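Local atomic coordinates of V-type ATP synthase alpha chain (Nanoarchaeum equitans Kin4-M, PDB entry 5BN3), a protein that belongs to the alpha/beta subunit family of rotary ATPases as subunit A, built around a P-loop nucleotide-binding domain that holds ADP in this model. Residues 70-78 with 135-144; 448-459 with 477-488. All coordinates share one frame; numbering follows the deposited sequence.

Contact 1: 70-78 with 135-144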
loop_
_atom_site.group_PDB
_atom_site.type_symbol
_atom_site.label_atom_id
_atom_site.label_comp_id
_atom_site.label_asym_id
_atom_site.label_seq_id
_atom_site.Cartn_x
_atom_site.Cartn_y
_atom_site.Cartn_z
ATOM N N GLU A 70 28.749 36.010 3.579
ATOM C CA GLU A 70 29.150 37.409 3.485
ATOM C C GLU A 70 28.081 38.204 2.748
ATOM O O GLU A 70 27.716 37.872 1.618
ATOM C CB GLU A 70 30.495 37.540 2.762
ATOM C CG GLU A 70 31.689 37.035 3.563
ATOM C CD GLU A 70 32.975 37.043 2.759
ATOM O OE1 GLU A 70 32.951 37.489 1.591
ATOM O OE2 GLU A 70 34.013 36.596 3.290
ATOM N N LEU A 71 27.581 39.253 3.393
ATOM C CA LEU A 71 26.538 40.088 2.809
ATOM C C LEU A 71 27.082 41.472 2.471
ATOM O O LEU A 71 27.413 42.249 3.365
ATOM C CB LEU A 71 25.365 40.216 3.782
ATOM C CG LEU A 71 24.725 38.896 4.222
ATOM C CD1 LEU A 71 23.761 39.116 5.377
ATOM C CD2 LEU A 71 24.011 38.252 3.050
ATOM N N GLY A 72 27.165 41.775 1.178
ATOM C CA GLY A 72 27.640 43.069 0.717
ATOM C C GLY A 72 27.724 43.113 -0.796
ATOM O O GLY A 72 27.223 42.209 -1.471
ATOM N N PRO A 73 28.348 44.170 -1.341
ATOM C CA PRO A 73 28.547 44.289 -2.789
ATOM C C PRO A 73 29.385 43.133 -3.328
ATOM O O PRO A 73 30.388 42.767 -2.710
ATOM C CB PRO A 73 29.323 45.603 -2.927
ATOM C CG PRO A 73 28.947 46.389 -1.713
ATOM C CD PRO A 73 28.808 45.369 -0.619
ATOM N N GLY A 74 28.972 42.565 -4.458
ATOM C CA GLY A 74 29.680 41.440 -5.044
ATOM C C GLY A 74 28.819 40.209 -5.274
ATOM O O GLY A 74 29.269 39.240 -5.887
ATOM N N LEU A 75 27.582 40.246 -4.787
ATOM C CA LEU A 75 26.659 39.122 -4.933
ATOM C C LEU A 75 25.899 39.189 -6.256
ATOM O O LEU A 75 25.709 38.174 -6.926
ATOM C CB LEU A 75 25.659 39.099 -3.773
ATOM C CG LEU A 75 26.208 38.823 -2.373
ATOM C CD1 LEU A 75 25.121 38.998 -1.325
ATOM C CD2 LEU A 75 26.782 37.424 -2.300
ATOM N N LEU A 76 25.474 40.394 -6.627
ATOM C CA LEU A 76 24.632 40.594 -7.808
ATOM C C LEU A 76 25.312 40.167 -9.109
ATOM O O LEU A 76 26.516 40.378 -9.291
ATOM C CB LEU A 76 24.174 42.054 -7.903
ATOM C CG LEU A 76 23.288 42.542 -6.756
ATOM C CD1 LEU A 76 22.875 43.995 -6.946
ATOM C CD2 LEU A 76 22.064 41.661 -6.652
ATOM N N ALA A 77 24.526 39.554 -9.995
ATOM C CA ALA A 77 24.983 39.092 -11.307
ATOM C C ALA A 77 26.020 37.976 -11.254
ATOM O O ALA A 77 26.666 37.678 -12.260
ATOM C CB ALA A 77 25.494 40.263 -12.153
ATOM N N ASN A 78 26.169 37.351 -10.090
ATOM C CA ASN A 78 27.137 36.268 -9.932
ATOM C C ASN A 78 26.494 34.943 -9.533
ATOM O O ASN A 78 25.364 34.912 -9.040
ATOM C CB ASN A 78 28.223 36.663 -8.926
ATOM C CG ASN A 78 29.235 37.624 -9.514
ATOM O OD1 ASN A 78 29.824 37.355 -10.562
ATOM N ND2 ASN A 78 29.433 38.758 -8.851
ATOM N N VAL A 135 26.226 52.057 -2.383
ATOM C CA VAL A 135 27.211 51.665 -3.385
ATOM C C VAL A 135 26.495 51.338 -4.691
ATOM O O VAL A 135 25.557 50.542 -4.704
ATOM C CB VAL A 135 28.009 50.428 -2.929
ATOM C CG1 VAL A 135 28.847 49.882 -4.071
ATOM C CG2 VAL A 135 28.896 50.769 -1.749
ATOM N N ASN A 136 26.919 51.956 -5.789
ATOM C CA ASN A 136 26.373 51.582 -7.088
ATOM C C ASN A 136 26.943 50.245 -7.543
ATOM O O ASN A 136 28.139 50.130 -7.816
ATOM C CB ASN A 136 26.641 52.657 -8.143
ATOM C CG ASN A 136 26.125 52.263 -9.519
ATOM O OD1 ASN A 136 24.940 52.418 -9.818
ATOM N ND2 ASN A 136 27.016 51.752 -10.361
ATOM N N GLU A 137 26.086 49.232 -7.611
ATOM C CA GLU A 137 26.501 47.919 -8.087
ATOM C C GLU A 137 25.910 47.682 -9.475
ATOM O O GLU A 137 24.846 47.077 -9.612
ATOM C CB GLU A 137 26.057 46.829 -7.104
ATOM C CG GLU A 137 26.704 45.468 -7.334
ATOM C CD GLU A 137 26.481 44.514 -6.175
ATOM O OE1 GLU A 137 25.795 44.900 -5.203
ATOM O OE2 GLU A 137 26.994 43.375 -6.228
ATOM N N ASN A 138 26.609 48.181 -10.494
ATOM C CA ASN A 138 26.183 48.090 -11.893
ATOM C C ASN A 138 24.739 48.527 -12.151
ATOM O O ASN A 138 23.986 47.840 -12.841
ATOM C CB ASN A 138 26.436 46.684 -12.454
ATOM C CG ASN A 138 27.917 46.355 -12.552
ATOM O OD1 ASN A 138 28.601 46.790 -13.480
ATOM N ND2 ASN A 138 28.415 45.577 -11.598
ATOM N N GLY A 139 24.364 49.676 -11.598
ATOM C CA GLY A 139 23.035 50.219 -11.810
ATOM C C GLY A 139 22.081 50.027 -10.645
ATOM O O GLY A 139 21.017 50.646 -10.607
ATOM N N PHE A 140 22.450 49.169 -9.700
ATOM C CA PHE A 140 21.625 48.942 -8.519
ATOM C C PHE A 140 22.158 49.718 -7.319
ATOM O O PHE A 140 23.354 49.662 -7.017
ATOM C CB PHE A 140 21.557 47.449 -8.190
ATOM C CG PHE A 140 20.613 47.119 -7.068
ATOM C CD1 PHE A 140 19.259 46.956 -7.313
ATOM C CD2 PHE A 140 21.079 46.968 -5.771
ATOM C CE1 PHE A 140 18.383 46.653 -6.285
ATOM C CE2 PHE A 140 20.208 46.666 -4.736
ATOM C CZ PHE A 140 18.859 46.509 -4.995
ATOM N N GLU A 141 21.272 50.437 -6.634
ATOM C CA GLU A 141 21.661 51.163 -5.430
ATOM C C GLU A 141 21.745 50.221 -4.228
ATOM O O GLU A 141 20.763 50.007 -3.513
ATOM C CB GLU A 141 20.691 52.313 -5.137
ATOM C CG GLU A 141 21.063 53.127 -3.905
ATOM C CD GLU A 141 20.023 54.166 -3.534
ATOM O OE1 GLU A 141 19.354 53.994 -2.493
ATOM O OE2 GLU A 141 19.882 55.165 -4.273
ATOM N N HIS A 142 22.926 49.656 -4.009
ATOM C CA HIS A 142 23.138 48.774 -2.870
ATOM C C HIS A 142 23.255 49.608 -1.603
ATOM O O HIS A 142 24.140 50.459 -1.485
ATOM C CB HIS A 142 24.398 47.935 -3.073
ATOM C CG HIS A 142 24.496 46.756 -2.155
ATOM N ND1 HIS A 142 24.847 45.498 -2.602
ATOM C CD2 HIS A 142 24.305 46.643 -0.822
ATOM C CE1 HIS A 142 24.859 44.662 -1.581
ATOM N NE2 HIS A 142 24.537 45.327 -0.488
ATOM N N ARG A 143 22.355 49.367 -0.658
ATOM C CA ARG A 143 22.355 50.108 0.592
ATOM C C ARG A 143 23.173 49.392 1.657
ATOM O O ARG A 143 22.869 48.262 2.043
ATOM C CB ARG A 143 20.918 50.359 1.055
ATOM C CG ARG A 143 20.178 51.325 0.135
ATOM C CD ARG A 143 18.671 51.232 0.268
ATOM N NE ARG A 143 17.999 52.048 -0.744
ATOM C CZ ARG A 143 16.697 52.002 -1.008
ATOM N NH1 ARG A 143 15.908 51.174 -0.338
ATOM N NH2 ARG A 143 16.184 52.780 -1.948
ATOM N N ILE A 144 24.232 50.055 2.112
ATOM C CA ILE A 144 25.101 49.487 3.131
ATOM C C ILE A 144 24.438 49.638 4.493
ATOM O O ILE A 144 24.437 50.721 5.079
ATOM C CB ILE A 144 26.488 50.157 3.132
ATOM C CG1 ILE A 144 27.052 50.197 1.708
ATOM C CG2 ILE A 144 27.440 49.425 4.071
ATOM C CD1 ILE A 144 27.169 48.828 1.046
HETATM O O HOH W 1 25.713 42.375 -3.628
HETATM O O HOH W 2 28.056 42.427 -8.345
#
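The carboxylate of Glu137 reaches off a beta hairpin into the bend of the 72-76 loop and is met there by backbone amides and water, while His142 of its own hairpin holds the other oxygen. Gly74 N donates to Glu137 OE2 at 2.8 Å, nearly straight at 160° but from well above the carboxylate plane. Leu76 N adds a weak bond to Glu137 OE2 (3.4 Å), and water 2 joins OE2 to Leu76 O. His142 ND1 donates to Glu137 OE1 at 2.8 Å; the N-H arrives nearly along the C-O axis of Glu137, and OE1 lies close to the His142 ring plane. NE2 at the far side of that ring bonds Tyr307. Held from both ends, the imidazole has its rotation fixed. The bonds from His142 ND1 and Gly74 N are consistent with a charged carboxylate. With CG anti to the backbone N (chi1 -167°) and an extended chain, Glu137 spans the gap to the loop.

Strands 131-137 and 140-145 form this hairpin, closed by a type I' turn from Glu137 to Phe140, at one edge of a sheet in the barrel-sandwich domain; the loop, with its type II turn from Leu75 to Asn78, leads from strand 68-71 to strand 79-80 of the nucleotide-binding domain's sheet.

Apolar contacts surround this polar cluster. Pro73 lays CD over one face of the His142 ring, toward its rim, while its CG meets Ile144 CD1 at 4.1 Å and Val135 CG1 at 4.2 Å. Leu76 crosses Phe140 at about a right angle, its CD1 3.7 Å from Phe140 CD2, and Phe308 of helix 293-309 touches both.

Contact 2: 448-459 with 477-488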
loop_
_atom_site.group_PDB
_atom_site.type_symbol
_atom_site.label_atom_id
_atom_site.label_comp_id
_atom_site.label_asym_id
_atom_site.label_seq_id
_atom_site.Cartn_x
_atom_site.Cartn_y
_atom_site.Cartn_z
ATOM N N PHE A 448 -14.344 33.757 -16.064
ATOM C CA PHE A 448 -13.380 32.790 -16.584
ATOM C C PHE A 448 -13.421 31.495 -15.777
ATOM O O PHE A 448 -13.446 30.403 -16.343
ATOM C CB PHE A 448 -11.962 33.374 -16.576
ATOM C CG PHE A 448 -11.651 34.250 -17.765
ATOM C CD1 PHE A 448 -12.663 34.738 -18.581
ATOM C CD2 PHE A 448 -10.336 34.570 -18.074
ATOM C CE1 PHE A 448 -12.369 35.537 -19.676
ATOM C CE2 PHE A 448 -10.037 35.369 -19.168
ATOM C CZ PHE A 448 -11.055 35.853 -19.968
ATOM N N PHE A 449 -13.431 31.622 -14.454
ATOM C CA PHE A 449 -13.509 30.459 -13.577
ATOM C C PHE A 449 -14.805 29.684 -13.796
ATOM O O PHE A 449 -14.807 28.454 -13.807
ATOM C CB PHE A 449 -13.398 30.887 -12.112
ATOM C CG PHE A 449 -11.982 31.035 -11.624
ATOM C CD1 PHE A 449 -11.168 29.921 -11.476
ATOM C CD2 PHE A 449 -11.474 32.281 -11.288
ATOM C CE1 PHE A 449 -9.867 30.049 -11.018
ATOM C CE2 PHE A 449 -10.173 32.416 -10.828
ATOM C CZ PHE A 449 -9.369 31.298 -10.693
ATOM N N ALA A 450 -15.905 30.410 -13.972
ATOM C CA ALA A 450 -17.209 29.786 -14.181
ATOM C C ALA A 450 -17.267 28.990 -15.483
ATOM O O ALA A 450 -17.847 27.905 -15.530
ATOM C CB ALA A 450 -18.311 30.837 -14.151
ATOM N N ILE A 451 -16.666 29.535 -16.537
ATOM C CA ILE A 451 -16.653 28.882 -17.845
ATOM C C ILE A 451 -15.757 27.642 -17.856
ATOM O O ILE A 451 -16.142 26.593 -18.377
ATOM C CB ILE A 451 -16.215 29.874 -18.951
ATOM C CG1 ILE A 451 -17.297 30.938 -19.167
ATOM C CG2 ILE A 451 -15.924 29.150 -20.252
ATOM C CD1 ILE A 451 -16.853 32.093 -20.043
ATOM N N LEU A 452 -14.564 27.765 -17.277
ATOM C CA LEU A 452 -13.628 26.646 -17.192
ATOM C C LEU A 452 -14.205 25.496 -16.368
ATOM O O LEU A 452 -13.992 24.325 -16.685
ATOM C CB LEU A 452 -12.295 27.112 -16.598
ATOM C CG LEU A 452 -11.504 28.108 -17.449
ATOM C CD1 LEU A 452 -10.359 28.724 -16.661
ATOM C CD2 LEU A 452 -10.977 27.425 -18.694
ATOM N N LYS A 453 -14.941 25.838 -15.313
ATOM C CA LYS A 453 -15.589 24.837 -14.471
ATOM C C LYS A 453 -16.725 24.147 -15.221
ATOM O O LYS A 453 -16.850 22.924 -15.179
ATOM C CB LYS A 453 -16.115 25.481 -13.183
ATOM C CG LYS A 453 -16.950 24.555 -12.299
ATOM C CD LYS A 453 -16.148 23.352 -11.804
ATOM C CE LYS A 453 -16.961 22.511 -10.824
ATOM N NZ LYS A 453 -16.175 21.370 -10.277
ATOM N N ARG A 454 -17.541 24.937 -15.913
ATOM C CA ARG A 454 -18.670 24.403 -16.670
ATOM C C ARG A 454 -18.192 23.506 -17.807
ATOM O O ARG A 454 -18.767 22.447 -18.053
ATOM C CB ARG A 454 -19.540 25.538 -17.219
ATOM C CG ARG A 454 -20.858 25.075 -17.831
ATOM C CD ARG A 454 -21.881 24.729 -16.754
ATOM N NE ARG A 454 -23.044 24.019 -17.285
ATOM C CZ ARG A 454 -23.238 22.711 -17.154
ATOM N NH1 ARG A 454 -22.347 21.972 -16.508
ATOM N NH2 ARG A 454 -24.321 22.141 -17.663
ATOM N N GLU A 455 -17.136 23.932 -18.494
ATOM C CA GLU A 455 -16.518 23.115 -19.535
ATOM C C GLU A 455 -16.048 21.784 -18.957
ATOM O O GLU A 455 -16.215 20.734 -19.577
ATOM C CB GLU A 455 -15.338 23.855 -20.178
ATOM C CG GLU A 455 -14.577 23.025 -21.208
ATOM C CD GLU A 455 -13.369 23.746 -21.783
ATOM O OE1 GLU A 455 -12.561 24.289 -20.998
ATOM O OE2 GLU A 455 -13.225 23.766 -23.026
ATOM N N SER A 456 -15.470 21.836 -17.762
ATOM C CA SER A 456 -15.004 20.636 -17.081
ATOM C C SER A 456 -16.154 19.675 -16.783
ATOM O O SER A 456 -16.029 18.465 -16.979
ATOM C CB SER A 456 -14.286 21.016 -15.787
ATOM O OG SER A 456 -13.863 19.862 -15.087
ATOM N N GLU A 457 -17.270 20.222 -16.307
ATOM C CA GLU A 457 -18.464 19.430 -16.027
ATOM C C GLU A 457 -18.987 18.744 -17.285
ATOM O O GLU A 457 -19.554 17.655 -17.217
ATOM C CB GLU A 457 -19.569 20.318 -15.444
ATOM C CG GLU A 457 -19.253 20.937 -14.089
ATOM C CD GLU A 457 -20.290 21.964 -13.667
ATOM O OE1 GLU A 457 -21.246 22.201 -14.439
ATOM O OE2 GLU A 457 -20.149 22.536 -12.566
ATOM N N LEU A 458 -18.787 19.387 -18.433
ATOM C CA LEU A 458 -19.358 18.923 -19.697
ATOM C C LEU A 458 -18.534 17.844 -20.403
ATOM O O LEU A 458 -19.075 17.064 -21.187
ATOM C CB LEU A 458 -19.584 20.109 -20.643
ATOM C CG LEU A 458 -20.703 21.089 -20.279
ATOM C CD1 LEU A 458 -20.697 22.299 -21.197
ATOM C CD2 LEU A 458 -22.045 20.395 -20.347
ATOM N N MET A 459 -17.235 17.794 -20.122
ATOM C CA MET A 459 -16.327 16.894 -20.838
ATOM C C MET A 459 -16.518 15.416 -20.489
ATOM O O MET A 459 -16.025 14.538 -21.200
ATOM C CB MET A 459 -14.870 17.308 -20.611
ATOM C CG MET A 459 -14.482 18.648 -21.229
ATOM S SD MET A 459 -13.851 18.550 -22.920
ATOM C CE MET A 459 -15.364 18.672 -23.868
ATOM N N TYR A 477 -19.842 26.849 -23.978
ATOM C CA TYR A 477 -18.865 26.754 -22.898
ATOM C C TYR A 477 -17.585 26.065 -23.365
ATOM O O TYR A 477 -16.488 26.396 -22.913
ATOM C CB TYR A 477 -19.468 26.045 -21.680
ATOM C CG TYR A 477 -20.489 26.885 -20.952
ATOM C CD1 TYR A 477 -20.096 27.976 -20.190
ATOM C CD2 TYR A 477 -21.844 26.595 -21.027
ATOM C CE1 TYR A 477 -21.020 28.755 -19.524
ATOM C CE2 TYR A 477 -22.779 27.371 -20.362
ATOM C CZ TYR A 477 -22.358 28.449 -19.612
ATOM O OH TYR A 477 -23.276 29.228 -18.945
ATOM N N LEU A 478 -17.732 25.109 -24.277
ATOM C CA LEU A 478 -16.584 24.452 -24.888
ATOM C C LEU A 478 -15.879 25.432 -25.823
ATOM O O LEU A 478 -14.659 25.393 -25.981
ATOM C CB LEU A 478 -17.032 23.213 -25.666
ATOM C CG LEU A 478 -17.968 22.256 -24.924
ATOM C CD1 LEU A 478 -18.322 21.047 -25.780
ATOM C CD2 LEU A 478 -17.350 21.817 -23.611
ATOM N N HIS A 479 -16.665 26.313 -26.433
ATOM C CA HIS A 479 -16.146 27.324 -27.345
ATOM C C HIS A 479 -15.331 28.368 -26.589
ATOM O O HIS A 479 -14.174 28.625 -26.922
ATOM C CB HIS A 479 -17.300 27.999 -28.086
ATOM C CG HIS A 479 -16.866 28.926 -29.170
ATOM N ND1 HIS A 479 -16.113 28.512 -30.253
ATOM C CD2 HIS A 479 -17.079 30.252 -29.357
ATOM C CE1 HIS A 479 -15.881 29.536 -31.046
ATOM N NE2 HIS A 479 -16.460 30.609 -30.524
ATOM N N MET A 480 -15.945 28.969 -25.573
ATOM C CA MET A 480 -15.287 29.993 -24.767
ATOM C C MET A 480 -14.147 29.419 -23.932
ATOM O O MET A 480 -13.132 30.085 -23.715
ATOM C CB MET A 480 -16.294 30.681 -23.843
ATOM C CG MET A 480 -17.400 31.427 -24.564
ATOM S SD MET A 480 -16.768 32.646 -25.729
ATOM C CE MET A 480 -15.762 33.654 -24.642
ATOM N N GLY A 481 -14.324 28.188 -23.459
ATOM C CA GLY A 481 -13.300 27.511 -22.683
ATOM C C GLY A 481 -12.033 27.325 -23.491
ATOM O O GLY A 481 -10.930 27.525 -22.982
ATOM N N ARG A 482 -12.194 26.946 -24.756
ATOM C CA ARG A 482 -11.063 26.790 -25.665
ATOM C C ARG A 482 -10.333 28.115 -25.883
ATOM O O ARG A 482 -9.101 28.155 -25.943
ATOM C CB ARG A 482 -11.526 26.209 -27.007
ATOM C CG ARG A 482 -10.428 26.139 -28.065
ATOM C CD ARG A 482 -10.922 25.552 -29.382
ATOM N NE ARG A 482 -9.869 25.522 -30.397
ATOM C CZ ARG A 482 -9.735 26.423 -31.367
ATOM N NH1 ARG A 482 -10.597 27.426 -31.465
ATOM N NH2 ARG A 482 -8.745 26.316 -32.243
ATOM N N ILE A 483 -11.100 29.197 -25.996
ATOM C CA ILE A 483 -10.539 30.530 -26.197
ATOM C C ILE A 483 -9.728 30.982 -24.983
ATOM O O ILE A 483 -8.634 31.533 -25.123
ATOM C CB ILE A 483 -11.647 31.565 -26.484
ATOM C CG1 ILE A 483 -12.383 31.216 -27.781
ATOM C CG2 ILE A 483 -11.067 32.964 -26.587
ATOM C CD1 ILE A 483 -13.507 32.173 -28.116
ATOM N N ILE A 484 -10.272 30.747 -23.793
ATOM C CA ILE A 484 -9.594 31.106 -22.554
ATOM C C ILE A 484 -8.319 30.279 -22.373
ATOM O O ILE A 484 -7.272 30.813 -22.002
ATOM C CB ILE A 484 -10.533 30.926 -21.338
ATOM C CG1 ILE A 484 -11.684 31.937 -21.409
ATOM C CG2 ILE A 484 -9.769 31.091 -20.034
ATOM C CD1 ILE A 484 -12.867 31.599 -20.519
ATOM N N ARG A 485 -8.407 28.980 -22.647
ATOM C CA ARG A 485 -7.254 28.091 -22.519
ATOM C C ARG A 485 -6.157 28.397 -23.537
ATOM O O ARG A 485 -4.995 28.558 -23.169
ATOM C CB ARG A 485 -7.686 26.623 -22.622
ATOM C CG ARG A 485 -8.389 26.091 -21.377
ATOM C CD ARG A 485 -8.727 24.607 -21.493
ATOM N NE ARG A 485 -9.841 24.350 -22.405
ATOM C CZ ARG A 485 -9.702 23.931 -23.658
ATOM N NH1 ARG A 485 -8.493 23.715 -24.156
ATOM N NH2 ARG A 485 -10.771 23.723 -24.414
ATOM N N GLU A 486 -6.527 28.490 -24.812
ATOM C CA GLU A 486 -5.542 28.668 -25.882
ATOM C C GLU A 486 -5.111 30.118 -26.097
ATOM O O GLU A 486 -4.041 30.372 -26.648
ATOM C CB GLU A 486 -6.059 28.076 -27.203
ATOM C CG GLU A 486 -6.213 26.559 -27.201
ATOM C CD GLU A 486 -6.677 26.013 -28.542
ATOM O OE1 GLU A 486 -6.886 26.813 -29.478
ATOM O OE2 GLU A 486 -6.833 24.779 -28.660
ATOM N N GLY A 487 -5.939 31.066 -25.668
ATOM C CA GLY A 487 -5.659 32.471 -25.910
ATOM C C GLY A 487 -5.244 33.275 -24.693
ATOM O O GLY A 487 -4.686 34.363 -24.832
ATOM N N PHE A 488 -5.507 32.747 -23.499
ATOM C CA PHE A 488 -5.215 33.479 -22.269
ATOM C C PHE A 488 -4.318 32.705 -21.298
ATOM O O PHE A 488 -3.271 33.201 -20.880
ATOM C CB PHE A 488 -6.517 33.883 -21.575
ATOM C CG PHE A 488 -6.316 34.742 -20.365
ATOM C CD1 PHE A 488 -5.977 36.078 -20.500
ATOM C CD2 PHE A 488 -6.473 34.218 -19.091
ATOM C CE1 PHE A 488 -5.790 36.875 -19.388
ATOM C CE2 PHE A 488 -6.289 35.010 -17.974
ATOM C CZ PHE A 488 -5.947 36.341 -18.123
#
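Helices 448-458 and 477-488 approach to 8.7 Å between axes, with an angle of 121° between their N-to-C directions. They form a steeply crossed helical pair in the C-terminal domain of V- and A-type subunits, closest in backbone where Glu455 faces Tyr477 and Leu452 faces Gly481. The glycine lets the helices come near, since Glu455 CD occupies the space where a CB on Gly481 would stand. Ile451 enters as a knob among Tyr477, Met480, Gly481 and Ile484, its CG2 3.7 Å from Gly481 N.

Toward the start of 448-458, Ile484 CG1 stands over the centre of the Phe448 ring, and the Phe448 edge points at the face of Phe488 in a T-shaped stack with planes at 75°. Helix 503-523 packs against this aromatic end through Ile513 (on Phe448) and Met510 (on Phe488). At the other end Arg454, bent at chi2, lays CG over the face of the Tyr477 ring, 3.6 Å from its centroid, in a CH-pi contact.

A bidentate salt bridge also joins the helices. Arg485, folded at chi3 (-73°), presents the side of its guanidinium to Glu455: Arg485 NE donates to Glu455 OE1 at 3.1 Å and NH2 to OE2 at 2.8 Å, both on syn sides of the carboxylate but somewhat out of its plane.

Overall arrangement
Contact 1 and contact 2 lie on opposite sides of the chain's centre, with centres 46 Å apart and nearest atoms about 29 Å apart, so neither touches the other. They follow in series along the chain: 70-78 with 135-144 joins the barrel-sandwich domain to the loop entering the nucleotide-binding sheet, and 448-459 with 477-488 packs helices of the C-terminal domain. The Phe488 side chain of contact 2 is about 13 Å from the bound ADP; the helix bearing Phe488 runs on toward Gln491, Asp492, Ala493 and Phe494, which line the ADP pocket. In contact 1 the Phe140 side chain is about 12 Å from a bound magnesium ion.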